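Local coordinates for putative uncharacterized protein (Xanthomonas campestris pv. campestris, PDB 3RQA) that is of unknown function but carries an atypical PilZ domain of the cyclic di-GMP receptor family and assembles into a tetramer through a helical bundle, at residues Gly8-Ala13 and Trp156-Phe161; Thr16-Asp21 and Asp144-Ala149; Cys25-Pro30 and Phe177-Arg182; Glu46-Ser51 and Asp133-Leu138. All coordinates share one frame; numbering follows the deposited sequence.

Contact 1: Gly8-Ala13 and Trp156-Phe161; sequences GTLAPA and WLWLRF
The turn leading into helix 12-19, ending at the N-cap residue Ala11, lies against the outer side of the PilZ beta barrel, where Ala11 and Leu10 meet the indole of Trp158 on strand 155-161. Ala11 CB sits over one face of Trp158, a CH-pi contact 3.8 Å from the centroid of the six-membered ring and 10° off the ring normal. Leu10 reaches the far end of the same indole, with Leu10 CB 3.8 Å from Trp158 CH2. Leu10 CD1 also comes 4.5 Å from Trp156 CD1, at the outer limit of contact. Trp158 has CG anti to its carbonyl carbon (chi1 -78°), and this sends the indole out toward the 8-13 segment. Trp158 NE1 donates to Asp15, and Trp156 NE1 to Asp151. Across the two segments the contact is apolar. The bond to Asp15 holds the NE1 edge of the Trp158 indole and the methyl of Ala11 covers one face, which together limit how the ring can turn.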
loop_
_atom_site.group_PDB
_atom_site.type_symbol
_atom_site.label_atom_id
_atom_site.label_comp_id
_atom_site.label_asym_id
_atom_site.label_seq_id
_atom_site.Cartn_x
_atom_site.Cartn_y
_atom_site.Cartn_z
ATOM N N GLY C 8 -29.157 22.240 -20.950
ATOM C CA GLY C 8 -30.243 21.293 -21.120
ATOM C C GLY C 8 -31.069 21.533 -22.372
ATOM O O GLY C 8 -31.798 20.645 -22.814
ATOM N N THR C 9 -30.965 22.733 -22.942
ATOM C CA THR C 9 -31.711 23.076 -24.155
ATOM C C THR C 9 -31.095 22.408 -25.382
ATOM O O THR C 9 -31.688 22.401 -26.460
ATOM C CB THR C 9 -31.735 24.593 -24.392
ATOM O OG1 THR C 9 -30.392 25.083 -24.464
ATOM C CG2 THR C 9 -32.470 25.294 -23.266
ATOM N N LEU C 10 -29.900 21.855 -25.204
ATOM C CA LEU C 10 -29.204 21.167 -26.280
ATOM C C LEU C 10 -29.735 19.749 -26.444
ATOM O O LEU C 10 -29.642 19.168 -27.521
ATOM C CB LEU C 10 -27.699 21.121 -25.995
ATOM C CG LEU C 10 -26.942 22.435 -26.165
ATOM C CD1 LEU C 10 -25.452 22.219 -25.942
ATOM C CD2 LEU C 10 -27.194 22.968 -27.568
ATOM N N ALA C 11 -30.293 19.201 -25.371
ATOM C CA ALA C 11 -30.835 17.847 -25.399
ATOM C C ALA C 11 -31.993 17.740 -24.415
ATOM O O ALA C 11 -31.952 16.952 -23.466
ATOM C CB ALA C 11 -29.742 16.844 -25.041
ATOM N N PRO C 12 -33.054 18.528 -24.643
ATOM C CA PRO C 12 -34.252 18.568 -23.802
ATOM C C PRO C 12 -34.713 17.209 -23.280
ATOM O O PRO C 12 -34.799 16.993 -22.067
ATOM C CB PRO C 12 -35.285 19.214 -24.716
ATOM C CG PRO C 12 -34.454 20.156 -25.514
ATOM C CD PRO C 12 -33.251 19.323 -25.868
ATOM N N ALA C 13 -34.998 16.293 -24.195
ATOM C CA ALA C 13 -35.472 14.973 -23.813
ATOM C C ALA C 13 -34.485 14.209 -22.933
ATOM O O ALA C 13 -34.886 13.496 -22.015
ATOM C CB ALA C 13 -35.795 14.168 -25.047
ATOM N N TRP C 156 -20.802 18.213 -25.509
ATOM C CA TRP C 156 -21.468 17.741 -24.300
ATOM C C TRP C 156 -22.148 16.406 -24.503
ATOM O O TRP C 156 -22.739 16.139 -25.549
ATOM C CB TRP C 156 -22.486 18.766 -23.785
ATOM C CG TRP C 156 -21.839 20.018 -23.270
ATOM C CD1 TRP C 156 -21.590 21.166 -23.969
ATOM C CD2 TRP C 156 -21.329 20.233 -21.952
ATOM N NE1 TRP C 156 -20.957 22.087 -23.166
ATOM C CE2 TRP C 156 -20.783 21.540 -21.922
ATOM C CE3 TRP C 156 -21.279 19.450 -20.792
ATOM C CZ2 TRP C 156 -20.194 22.082 -20.772
ATOM C CZ3 TRP C 156 -20.696 19.986 -19.650
ATOM C CH2 TRP C 156 -20.160 21.294 -19.649
ATOM N N LEU C 157 -22.044 15.572 -23.476
ATOM C CA LEU C 157 -22.615 14.242 -23.474
ATOM C C LEU C 157 -23.575 14.079 -22.313
ATOM O O LEU C 157 -23.333 14.586 -21.221
ATOM C CB LEU C 157 -21.502 13.194 -23.339
ATOM C CG LEU C 157 -20.819 12.602 -24.575
ATOM C CD1 LEU C 157 -20.919 13.529 -25.778
ATOM C CD2 LEU C 157 -19.378 12.300 -24.221
ATOM N N TRP C 158 -24.671 13.383 -22.570
ATOM C CA TRP C 158 -25.659 13.072 -21.553
ATOM C C TRP C 158 -25.550 11.561 -21.464
ATOM O O TRP C 158 -25.858 10.850 -22.421
ATOM C CB TRP C 158 -27.067 13.480 -21.997
ATOM C CG TRP C 158 -27.333 14.945 -21.861
ATOM C CD1 TRP C 158 -28.130 15.554 -20.928
ATOM C CD2 TRP C 158 -26.799 15.995 -22.675
ATOM N NE1 TRP C 158 -28.123 16.913 -21.114
ATOM C CE2 TRP C 158 -27.314 17.214 -22.177
ATOM C CE3 TRP C 158 -25.933 16.024 -23.779
ATOM C CZ2 TRP C 158 -26.994 18.453 -22.745
ATOM C CZ3 TRP C 158 -25.613 17.259 -24.346
ATOM C CH2 TRP C 158 -26.144 18.456 -23.825
ATOM N N LEU C 159 -25.069 11.075 -20.332
ATOM C CA LEU C 159 -24.903 9.649 -20.128
ATOM C C LEU C 159 -25.898 9.109 -19.091
ATOM O O LEU C 159 -26.094 9.707 -18.034
ATOM C CB LEU C 159 -23.479 9.340 -19.658
ATOM C CG LEU C 159 -22.225 9.692 -20.475
ATOM C CD1 LEU C 159 -22.324 9.095 -21.859
ATOM C CD2 LEU C 159 -22.046 11.184 -20.547
ATOM N N ARG C 160 -26.512 7.972 -19.403
ATOM C CA ARG C 160 -27.450 7.331 -18.490
ATOM C C ARG C 160 -26.758 6.080 -17.964
ATOM O O ARG C 160 -26.359 5.220 -18.757
ATOM C CB ARG C 160 -28.735 6.931 -19.217
ATOM C CG ARG C 160 -29.770 6.319 -18.286
ATOM C CD ARG C 160 -30.340 5.045 -18.855
ATOM N NE ARG C 160 -31.239 5.286 -19.980
ATOM C CZ ARG C 160 -31.153 4.658 -21.151
ATOM N NH1 ARG C 160 -30.201 3.758 -21.352
ATOM N NH2 ARG C 160 -32.031 4.920 -22.111
ATOM N N PHE C 161 -26.609 5.978 -16.642
ATOM C CA PHE C 161 -25.940 4.822 -16.051
ATOM C C PHE C 161 -26.738 3.548 -16.294
ATOM O O PHE C 161 -27.965 3.578 -16.350
ATOM C CB PHE C 161 -25.738 4.988 -14.524
ATOM C CG PHE C 161 -25.051 6.280 -14.123
ATOM C CD1 PHE C 161 -23.833 6.650 -14.692
ATOM C CD2 PHE C 161 -25.633 7.125 -13.174
ATOM C CE1 PHE C 161 -23.207 7.843 -14.331
ATOM C CE2 PHE C 161 -25.018 8.320 -12.802
ATOM C CZ PHE C 161 -23.804 8.680 -13.382
#

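Contact 2: Thr16-Asp21 and Asp144-Ala149; sequences TELFAD and DVLASA
Helix 12-19 passes strand 139-150 with Glu17 and Leu146 closest, their CA atoms 9.1 Å apart, so the touching is left to side chains. Leu146 carries the strand side. Its CG is anti to the carbonyl carbon (chi1 -69°), and both methyls face the helix. Leu18 meets it tip to tip, with Leu18 CG 3.8 Å from Leu146 CD1. Glu17 comes across Leu146 at a slant. Its chain is extended, with CG anti to the backbone N (chi1 -175°), which carries the carboxylate over the leucine methyls. Glu17 OE2 is 3.6 Å from Leu146 CD2, a van der Waals contact. The charge of that oxygen is met by a salt bridge to Arg160 NE on the neighbouring strand 155-161. The guanidinium of Arg160 also touches Leu146, and its aliphatic part packs on Leu18. Arg160 thus meets Glu17 by charge and both leucines by packing. Ala14, one turn before Leu18, touches Leu146 as well. Trp158 bonds through its backbone to both Leu146 and Ala147, which makes a classic beta bulge, here at the place where the N-terminal helix packs on the PilZ barrel.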
loop_
_atom_site.group_PDB
_atom_site.type_symbol
_atom_site.label_atom_id
_atom_site.label_comp_id
_atom_site.label_asym_id
_atom_site.label_seq_id
_atom_site.Cartn_x
_atom_site.Cartn_y
_atom_site.Cartn_z
ATOM N N THR C 16 -34.251 15.908 -19.389
ATOM C CA THR C 16 -35.441 15.565 -18.625
ATOM C C THR C 16 -35.335 14.124 -18.108
ATOM O O THR C 16 -35.604 13.857 -16.932
ATOM C CB THR C 16 -36.720 15.732 -19.488
ATOM O OG1 THR C 16 -36.966 17.129 -19.701
ATOM C CG2 THR C 16 -37.930 15.093 -18.804
ATOM N N GLU C 17 -34.923 13.197 -18.970
ATOM C CA GLU C 17 -34.803 11.807 -18.545
ATOM C C GLU C 17 -33.873 11.648 -17.338
ATOM O O GLU C 17 -34.196 10.967 -16.375
ATOM C CB GLU C 17 -34.278 10.934 -19.687
ATOM C CG GLU C 17 -34.249 9.444 -19.338
ATOM C CD GLU C 17 -33.846 8.558 -20.504
ATOM O OE1 GLU C 17 -34.262 8.846 -21.649
ATOM O OE2 GLU C 17 -33.128 7.560 -20.271
ATOM N N LEU C 18 -32.711 12.286 -17.406
ATOM C CA LEU C 18 -31.719 12.187 -16.347
ATOM C C LEU C 18 -31.977 12.989 -15.077
ATOM O O LEU C 18 -31.743 12.492 -13.975
ATOM C CB LEU C 18 -30.335 12.572 -16.892
ATOM C CG LEU C 18 -29.737 11.700 -18.005
ATOM C CD1 LEU C 18 -28.358 12.238 -18.378
ATOM C CD2 LEU C 18 -29.650 10.246 -17.553
ATOM N N PHE C 19 -32.478 14.211 -15.220
ATOM C CA PHE C 19 -32.659 15.069 -14.060
ATOM C C PHE C 19 -34.046 15.432 -13.540
ATOM O O PHE C 19 -34.159 15.916 -12.413
ATOM C CB PHE C 19 -31.872 16.352 -14.294
ATOM C CG PHE C 19 -30.498 16.115 -14.841
ATOM C CD1 PHE C 19 -29.544 15.433 -14.088
ATOM C CD2 PHE C 19 -30.158 16.559 -16.118
ATOM C CE1 PHE C 19 -28.270 15.198 -14.595
ATOM C CE2 PHE C 19 -28.886 16.329 -16.637
ATOM C CZ PHE C 19 -27.939 15.645 -15.868
ATOM N N ALA C 20 -35.094 15.213 -14.326
ATOM C CA ALA C 20 -36.425 15.575 -13.856
ATOM C C ALA C 20 -36.876 14.777 -12.626
ATOM O O ALA C 20 -36.727 13.551 -12.569
ATOM C CB ALA C 20 -37.444 15.415 -14.984
ATOM N N ASP C 21 -37.420 15.489 -11.644
ATOM C CA ASP C 21 -37.943 14.877 -10.418
ATOM C C ASP C 21 -36.947 14.032 -9.623
ATOM O O ASP C 21 -37.315 13.030 -9.010
ATOM C CB ASP C 21 -39.185 14.022 -10.733
ATOM C CG ASP C 21 -40.298 14.822 -11.402
ATOM O OD1 ASP C 21 -40.421 16.023 -11.105
ATOM O OD2 ASP C 21 -41.056 14.246 -12.209
ATOM N N ASP C 144 -24.596 4.584 -21.139
ATOM C CA ASP C 144 -24.876 4.732 -22.558
ATOM C C ASP C 144 -25.096 6.216 -22.861
ATOM O O ASP C 144 -25.581 6.980 -22.021
ATOM C CB ASP C 144 -26.111 3.920 -22.962
ATOM C CG ASP C 144 -25.863 2.412 -22.918
ATOM O OD1 ASP C 144 -26.702 1.637 -23.430
ATOM O OD2 ASP C 144 -24.825 1.993 -22.363
ATOM N N VAL C 145 -24.704 6.630 -24.057
ATOM C CA VAL C 145 -24.879 8.017 -24.458
ATOM C C VAL C 145 -26.323 8.230 -24.916
ATOM O O VAL C 145 -26.771 7.600 -25.876
ATOM C CB VAL C 145 -23.932 8.385 -25.626
ATOM C CG1 VAL C 145 -24.164 9.833 -26.048
ATOM C CG2 VAL C 145 -22.482 8.167 -25.209
ATOM N N LEU C 146 -27.042 9.107 -24.216
ATOM C CA LEU C 146 -28.426 9.432 -24.556
ATOM C C LEU C 146 -28.421 10.545 -25.596
ATOM O O LEU C 146 -29.169 10.502 -26.574
ATOM C CB LEU C 146 -29.199 9.946 -23.333
ATOM C CG LEU C 146 -29.581 9.093 -22.125
ATOM C CD1 LEU C 146 -30.497 9.928 -21.240
ATOM C CD2 LEU C 146 -30.307 7.841 -22.543
ATOM N N ALA C 147 -27.582 11.554 -25.363
ATOM C CA ALA C 147 -27.478 12.686 -26.270
ATOM C C ALA C 147 -26.054 13.212 -26.370
ATOM O O ALA C 147 -25.260 13.086 -25.432
ATOM C CB ALA C 147 -28.397 13.791 -25.821
ATOM N N SER C 148 -25.756 13.810 -27.519
ATOM C CA SER C 148 -24.452 14.380 -27.823
ATOM C C SER C 148 -24.673 15.676 -28.597
ATOM O O SER C 148 -25.322 15.677 -29.650
ATOM C CB SER C 148 -23.637 13.412 -28.681
ATOM O OG SER C 148 -22.361 13.946 -28.977
ATOM N N ALA C 149 -24.141 16.774 -28.073
ATOM C CA ALA C 149 -24.301 18.063 -28.718
ATOM C C ALA C 149 -23.210 19.036 -28.312
ATOM O O ALA C 149 -22.509 18.829 -27.322
ATOM C CB ALA C 149 -25.669 18.650 -28.390
#

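Contact 3: Cys25-Pro30 and Phe177-Arg182; sequences CELRLP and FRLHRR
Leu27 and Leu179 meet by one methyl each, Leu27 CD1 lying 3.9 Å from Leu179 CD1, and their side chains cross at about a right angle. In Leu27, CG stands between the backbone N and the carbonyl carbon (chi1 67°), which keeps the branch over its own backbone while CD1 reaches the helix. Leu179 has CG anti to its carbonyl carbon and an extended second torsion (chi2 -171°), which pushes CD1 out from the helix toward the strand. Cys25 uses its sulfur. Cys25 SG is 4.0 Å from His180 CB, the closest His180 atom. The imidazole is farther off and presents its edge, with Cys25 SG near the ring plane and 5.2 Å from the His180 ring centroid. The ring itself also packs on Leu23. Gln183, one turn on from Leu179, touches both Cys25 and Leu27. The contact thus lays the C-terminal helix 165-185 against strand 24-34 of the closed barrel, which pairs with strand 101-107.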
loop_
_atom_site.group_PDB
_atom_site.type_symbol
_atom_site.label_atom_id
_atom_site.label_comp_id
_atom_site.label_asym_id
_atom_site.label_seq_id
_atom_site.Cartn_x
_atom_site.Cartn_y
_atom_site.Cartn_z
ATOM N N CYS C 25 -27.239 17.433 -9.046
ATOM C CA CYS C 25 -26.257 18.405 -8.587
ATOM C C CYS C 25 -25.324 18.877 -9.697
ATOM O O CYS C 25 -24.858 18.082 -10.526
ATOM C CB CYS C 25 -25.422 17.808 -7.445
ATOM S SG CYS C 25 -26.388 17.222 -6.033
ATOM N N GLU C 26 -25.067 20.184 -9.701
ATOM C CA GLU C 26 -24.178 20.819 -10.668
ATOM C C GLU C 26 -22.890 21.112 -9.917
ATOM O O GLU C 26 -22.867 21.982 -9.057
ATOM C CB GLU C 26 -24.796 22.129 -11.159
ATOM C CG GLU C 26 -23.924 22.961 -12.100
ATOM C CD GLU C 26 -23.931 22.448 -13.530
ATOM O OE1 GLU C 26 -23.426 23.174 -14.415
ATOM O OE2 GLU C 26 -24.439 21.326 -13.774
ATOM N N LEU C 27 -21.822 20.384 -10.220
ATOM C CA LEU C 27 -20.560 20.614 -9.536
ATOM C C LEU C 27 -19.336 20.383 -10.428
ATOM O O LEU C 27 -19.443 19.855 -11.540
ATOM C CB LEU C 27 -20.459 19.714 -8.304
ATOM C CG LEU C 27 -20.357 18.205 -8.551
ATOM C CD1 LEU C 27 -19.792 17.500 -7.314
ATOM C CD2 LEU C 27 -21.730 17.662 -8.909
ATOM N N ARG C 28 -18.174 20.781 -9.923
ATOM C CA ARG C 28 -16.923 20.619 -10.644
ATOM C C ARG C 28 -16.080 19.556 -9.961
ATOM O O ARG C 28 -15.861 19.604 -8.751
ATOM C CB ARG C 28 -16.155 21.948 -10.693
ATOM C CG ARG C 28 -14.717 21.832 -11.200
ATOM C CD ARG C 28 -14.073 23.205 -11.404
ATOM N NE ARG C 28 -14.717 23.952 -12.482
ATOM C CZ ARG C 28 -14.516 23.724 -13.777
ATOM N NH1 ARG C 28 -13.679 22.771 -14.162
ATOM N NH2 ARG C 28 -15.165 24.435 -14.690
ATOM N N LEU C 29 -15.611 18.589 -10.739
ATOM C CA LEU C 29 -14.775 17.530 -10.189
ATOM C C LEU C 29 -14.149 16.756 -11.341
ATOM O O LEU C 29 -14.606 16.857 -12.481
ATOM C CB LEU C 29 -15.606 16.579 -9.317
ATOM C CG LEU C 29 -16.414 15.462 -9.989
ATOM C CD1 LEU C 29 -16.922 14.502 -8.929
ATOM C CD2 LEU C 29 -17.558 16.035 -10.779
ATOM N N PRO C 30 -13.082 15.992 -11.068
ATOM C CA PRO C 30 -12.498 15.253 -12.186
ATOM C C PRO C 30 -13.481 14.245 -12.772
ATOM O O PRO C 30 -13.937 13.332 -12.082
ATOM C CB PRO C 30 -11.234 14.619 -11.584
ATOM C CG PRO C 30 -11.396 14.769 -10.092
ATOM C CD PRO C 30 -12.164 16.034 -9.921
ATOM N N PHE C 177 -26.994 13.132 -1.977
ATOM C CA PHE C 177 -27.698 13.883 -0.949
ATOM C C PHE C 177 -26.689 14.613 -0.068
ATOM O O PHE C 177 -26.827 15.814 0.158
ATOM C CB PHE C 177 -28.580 12.958 -0.109
ATOM C CG PHE C 177 -29.545 13.686 0.775
ATOM C CD1 PHE C 177 -29.163 14.118 2.037
ATOM C CD2 PHE C 177 -30.831 13.970 0.329
ATOM C CE1 PHE C 177 -30.051 14.827 2.851
ATOM C CE2 PHE C 177 -31.726 14.676 1.129
ATOM C CZ PHE C 177 -31.337 15.105 2.392
ATOM N N ARG C 178 -25.664 13.907 0.412
ATOM C CA ARG C 178 -24.642 14.557 1.243
ATOM C C ARG C 178 -23.975 15.733 0.520
ATOM O O ARG C 178 -23.890 16.832 1.062
ATOM C CB ARG C 178 -23.535 13.585 1.655
ATOM C CG ARG C 178 -23.947 12.484 2.595
ATOM C CD ARG C 178 -22.724 11.907 3.286
ATOM N NE ARG C 178 -22.823 10.460 3.397
ATOM C CZ ARG C 178 -22.573 9.616 2.399
ATOM N NH1 ARG C 178 -22.699 8.306 2.582
ATOM N NH2 ARG C 178 -22.173 10.084 1.223
ATOM N N LEU C 179 -23.488 15.492 -0.694
ATOM C CA LEU C 179 -22.827 16.543 -1.458
ATOM C C LEU C 179 -23.694 17.784 -1.545
ATOM O O LEU C 179 -23.201 18.909 -1.458
ATOM C CB LEU C 179 -22.508 16.072 -2.884
ATOM C CG LEU C 179 -21.348 15.105 -3.113
ATOM C CD1 LEU C 179 -21.106 14.964 -4.609
ATOM C CD2 LEU C 179 -20.099 15.627 -2.429
ATOM N N HIS C 180 -24.993 17.566 -1.718
ATOM C CA HIS C 180 -25.938 18.658 -1.850
ATOM C C HIS C 180 -26.089 19.510 -0.590
ATOM O O HIS C 180 -26.024 20.741 -0.660
ATOM C CB HIS C 180 -27.303 18.117 -2.284
ATOM C CG HIS C 180 -28.326 19.187 -2.508
ATOM N ND1 HIS C 180 -28.934 19.862 -1.473
ATOM C CD2 HIS C 180 -28.799 19.743 -3.649
ATOM C CE1 HIS C 180 -29.735 20.791 -1.965
ATOM N NE2 HIS C 180 -29.670 20.741 -3.283
ATOM N N ARG C 181 -26.282 18.869 0.559
ATOM C CA ARG C 181 -26.441 19.629 1.789
ATOM C C ARG C 181 -25.154 20.359 2.119
ATOM O O ARG C 181 -25.186 21.449 2.680
ATOM C CB ARG C 181 -26.846 18.724 2.954
ATOM C CG ARG C 181 -25.754 17.829 3.490
ATOM C CD ARG C 181 -26.286 16.998 4.651
ATOM N NE ARG C 181 -25.323 15.999 5.104
ATOM C CZ ARG C 181 -25.660 14.872 5.722
ATOM N NH1 ARG C 181 -26.939 14.605 5.957
ATOM N NH2 ARG C 181 -24.722 14.006 6.094
ATOM N N ARG C 182 -24.021 19.767 1.755
ATOM C CA ARG C 182 -22.740 20.395 2.025
ATOM C C ARG C 182 -22.529 21.623 1.135
ATOM O O ARG C 182 -22.096 22.669 1.623
ATOM C CB ARG C 182 -21.595 19.390 1.842
ATOM C CG ARG C 182 -20.252 19.912 2.349
ATOM C CD ARG C 182 -19.263 18.806 2.721
ATOM N NE ARG C 182 -18.710 18.102 1.565
ATOM C CZ ARG C 182 -19.238 17.011 1.012
ATOM N NH1 ARG C 182 -20.350 16.476 1.506
ATOM N NH2 ARG C 182 -18.646 16.449 -0.034
#

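Contact 4: Glu46-Ser51 and Asp133-Leu138; sequences ETLLRS and DWLPEL
Leu48 turns both methyls toward the 133-138 segment, with CG anti to the backbone N (chi1 163°). Glu137 also has CG anti to N, which brings that carbon to the leucine. A bend at chi2 (70°) then sets the direction of its carboxylate, and Glu137 OE1 forms a salt bridge with Arg90 of a second subunit. Leu48 CD2 is 4.1 Å from Glu137 CG, and the two side chains cross at a slant. Leu48 CD2 also lies 3.6 Å from Leu138 O. On the other branch, Leu48 CD1 comes 4.2 Å from Leu135 CD2, and the two leucines run alongside in opposite senses. The contact joins helix 42-55 to the loop between strands 124-129 and 139-150 of the PilZ domain. An inverse gamma turn centred on Pro136 bends this loop between Leu135 and Glu137. The contact is part of the interface between subunits. Leu48 packs on Leu83 and Leu135 on Leu87, both of the second subunit, and Trp134 on Thr44 of a third. On the helix, Arg50 NE forms a salt bridge with Glu46 OE2 at 2.8 Å, nearly straight at 167° and in the guanidinium plane. The oxygen uses its anti lone pair. Arg50 also pairs with Asp170. Thr47 O accepts from Ser51 OG (2.7 Å) and Ser51 N, which approach from opposite faces of the carbonyl plane.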
loop_
_atom_site.group_PDB
_atom_site.type_symbol
_atom_site.label_atom_id
_atom_site.label_comp_id
_atom_site.label_asym_id
_atom_site.label_seq_id
_atom_site.Cartn_x
_atom_site.Cartn_y
_atom_site.Cartn_z
ATOM N N GLU C 46 -19.927 0.563 -4.910
ATOM C CA GLU C 46 -20.666 0.746 -3.657
ATOM C C GLU C 46 -19.718 0.854 -2.456
ATOM O O GLU C 46 -19.876 1.727 -1.608
ATOM C CB GLU C 46 -21.656 -0.413 -3.421
ATOM C CG GLU C 46 -22.307 -0.399 -2.026
ATOM C CD GLU C 46 -23.373 -1.472 -1.828
ATOM O OE1 GLU C 46 -23.389 -2.456 -2.587
ATOM O OE2 GLU C 46 -24.191 -1.335 -0.892
ATOM N N THR C 47 -18.733 -0.033 -2.397
ATOM C CA THR C 47 -17.782 -0.030 -1.291
ATOM C C THR C 47 -17.006 1.272 -1.251
ATOM O O THR C 47 -16.794 1.833 -0.190
ATOM C CB THR C 47 -16.805 -1.223 -1.382
ATOM O OG1 THR C 47 -17.545 -2.446 -1.249
ATOM C CG2 THR C 47 -15.757 -1.149 -0.265
ATOM N N LEU C 48 -16.593 1.752 -2.413
ATOM C CA LEU C 48 -15.871 3.002 -2.495
ATOM C C LEU C 48 -16.699 4.156 -1.906
ATOM O O LEU C 48 -16.212 4.925 -1.079
ATOM C CB LEU C 48 -15.530 3.320 -3.963
ATOM C CG LEU C 48 -15.135 4.779 -4.243
ATOM C CD1 LEU C 48 -13.957 5.168 -3.362
ATOM C CD2 LEU C 48 -14.802 4.963 -5.730
ATOM N N LEU C 49 -17.946 4.274 -2.358
ATOM C CA LEU C 49 -18.841 5.339 -1.912
ATOM C C LEU C 49 -19.164 5.281 -0.418
ATOM O O LEU C 49 -19.065 6.288 0.291
ATOM C CB LEU C 49 -20.137 5.304 -2.746
ATOM C CG LEU C 49 -20.247 6.230 -3.969
ATOM C CD1 LEU C 49 -18.946 6.293 -4.707
ATOM C CD2 LEU C 49 -21.362 5.737 -4.880
ATOM N N ARG C 50 -19.543 4.104 0.065
ATOM C CA ARG C 50 -19.885 3.957 1.469
ATOM C C ARG C 50 -18.682 4.184 2.380
ATOM O O ARG C 50 -18.766 4.937 3.342
ATOM C CB ARG C 50 -20.476 2.575 1.736
ATOM C CG ARG C 50 -21.854 2.354 1.122
ATOM C CD ARG C 50 -22.473 1.048 1.625
ATOM N NE ARG C 50 -23.746 0.767 0.966
ATOM C CZ ARG C 50 -24.846 1.510 1.079
ATOM N NH1 ARG C 50 -25.946 1.163 0.426
ATOM N NH2 ARG C 50 -24.859 2.586 1.850
ATOM N N SER C 51 -17.566 3.534 2.070
ATOM C CA SER C 51 -16.363 3.677 2.881
ATOM C C SER C 51 -15.948 5.133 2.919
ATOM O O SER C 51 -15.574 5.662 3.964
ATOM C CB SER C 51 -15.233 2.827 2.299
ATOM O OG SER C 51 -15.625 1.466 2.218
ATOM N N ASP C 133 -11.348 13.557 -3.494
ATOM C CA ASP C 133 -10.459 14.687 -3.731
ATOM C C ASP C 133 -9.174 14.375 -2.960
ATOM O O ASP C 133 -8.078 14.493 -3.500
ATOM C CB ASP C 133 -11.061 15.990 -3.205
ATOM C CG ASP C 133 -10.257 17.205 -3.611
ATOM O OD1 ASP C 133 -9.024 17.192 -3.414
ATOM O OD2 ASP C 133 -10.855 18.179 -4.120
ATOM N N TRP C 134 -9.313 13.973 -1.696
ATOM C CA TRP C 134 -8.140 13.619 -0.897
ATOM C C TRP C 134 -7.741 12.171 -1.201
ATOM O O TRP C 134 -6.629 11.753 -0.891
ATOM C CB TRP C 134 -8.423 13.771 0.603
ATOM C CG TRP C 134 -9.524 12.895 1.101
ATOM C CD1 TRP C 134 -10.866 13.158 1.066
ATOM C CD2 TRP C 134 -9.387 11.576 1.642
ATOM N NE1 TRP C 134 -11.576 12.076 1.548
ATOM C CE2 TRP C 134 -10.692 11.091 1.907
ATOM C CE3 TRP C 134 -8.289 10.754 1.929
ATOM C CZ2 TRP C 134 -10.929 9.819 2.445
ATOM C CZ3 TRP C 134 -8.524 9.486 2.468
ATOM C CH2 TRP C 134 -9.839 9.035 2.719
ATOM N N LEU C 135 -8.650 11.416 -1.816
ATOM C CA LEU C 135 -8.392 10.017 -2.174
ATOM C C LEU C 135 -8.410 9.897 -3.696
ATOM O O LEU C 135 -9.437 10.099 -4.335
ATOM C CB LEU C 135 -9.466 9.109 -1.580
ATOM C CG LEU C 135 -9.314 7.597 -1.742
ATOM C CD1 LEU C 135 -8.284 7.065 -0.765
ATOM C CD2 LEU C 135 -10.658 6.934 -1.490
ATOM N N PRO C 136 -7.264 9.547 -4.297
ATOM C CA PRO C 136 -7.154 9.412 -5.754
ATOM C C PRO C 136 -7.774 8.132 -6.328
ATOM O O PRO C 136 -7.148 7.436 -7.127
ATOM C CB PRO C 136 -5.649 9.472 -5.972
ATOM C CG PRO C 136 -5.148 8.664 -4.793
ATOM C CD PRO C 136 -5.988 9.204 -3.636
ATOM N N GLU C 137 -8.990 7.808 -5.913
ATOM C CA GLU C 137 -9.635 6.614 -6.435
ATOM C C GLU C 137 -10.794 7.021 -7.332
ATOM O O GLU C 137 -11.483 8.012 -7.077
ATOM C CB GLU C 137 -10.140 5.712 -5.307
ATOM C CG GLU C 137 -10.773 4.424 -5.809
ATOM C CD GLU C 137 -9.769 3.449 -6.401
ATOM O OE1 GLU C 137 -8.946 3.859 -7.250
ATOM O OE2 GLU C 137 -9.805 2.258 -6.016
ATOM N N LEU C 138 -11.012 6.251 -8.387
ATOM C CA LEU C 138 -12.078 6.583 -9.316
ATOM C C LEU C 138 -13.301 5.700 -9.228
ATOM O O LEU C 138 -13.221 4.503 -8.970
ATOM C CB LEU C 138 -11.540 6.579 -10.752
ATOM C CG LEU C 138 -10.341 7.509 -10.995
ATOM C CD1 LEU C 138 -9.955 7.511 -12.477
ATOM C CD2 LEU C 138 -10.699 8.911 -10.546
#

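Contacts 1 and 2 form one continuous patch, with centres 4 Å apart. Both place helix 12-19 and the residues just before it on the neighbouring strands 139-150 and 155-161. Trp158 O and Leu146 N, 2.8 Å apart, are a probable hydrogen bond between them. Contact 3 lies about 18 Å from contact 2 and 19 Å from contact 1, centre to centre. It uses the same sheet, through strand 24-34, which follows helix 12-19 in the chain. Contact 4 is nested within the chain loops closed by the other three. Its centre is about 14 Å from that of contact 3 and about 26 Å from that of contact 1. Among the four, contact 4 alone is touched by other subunits.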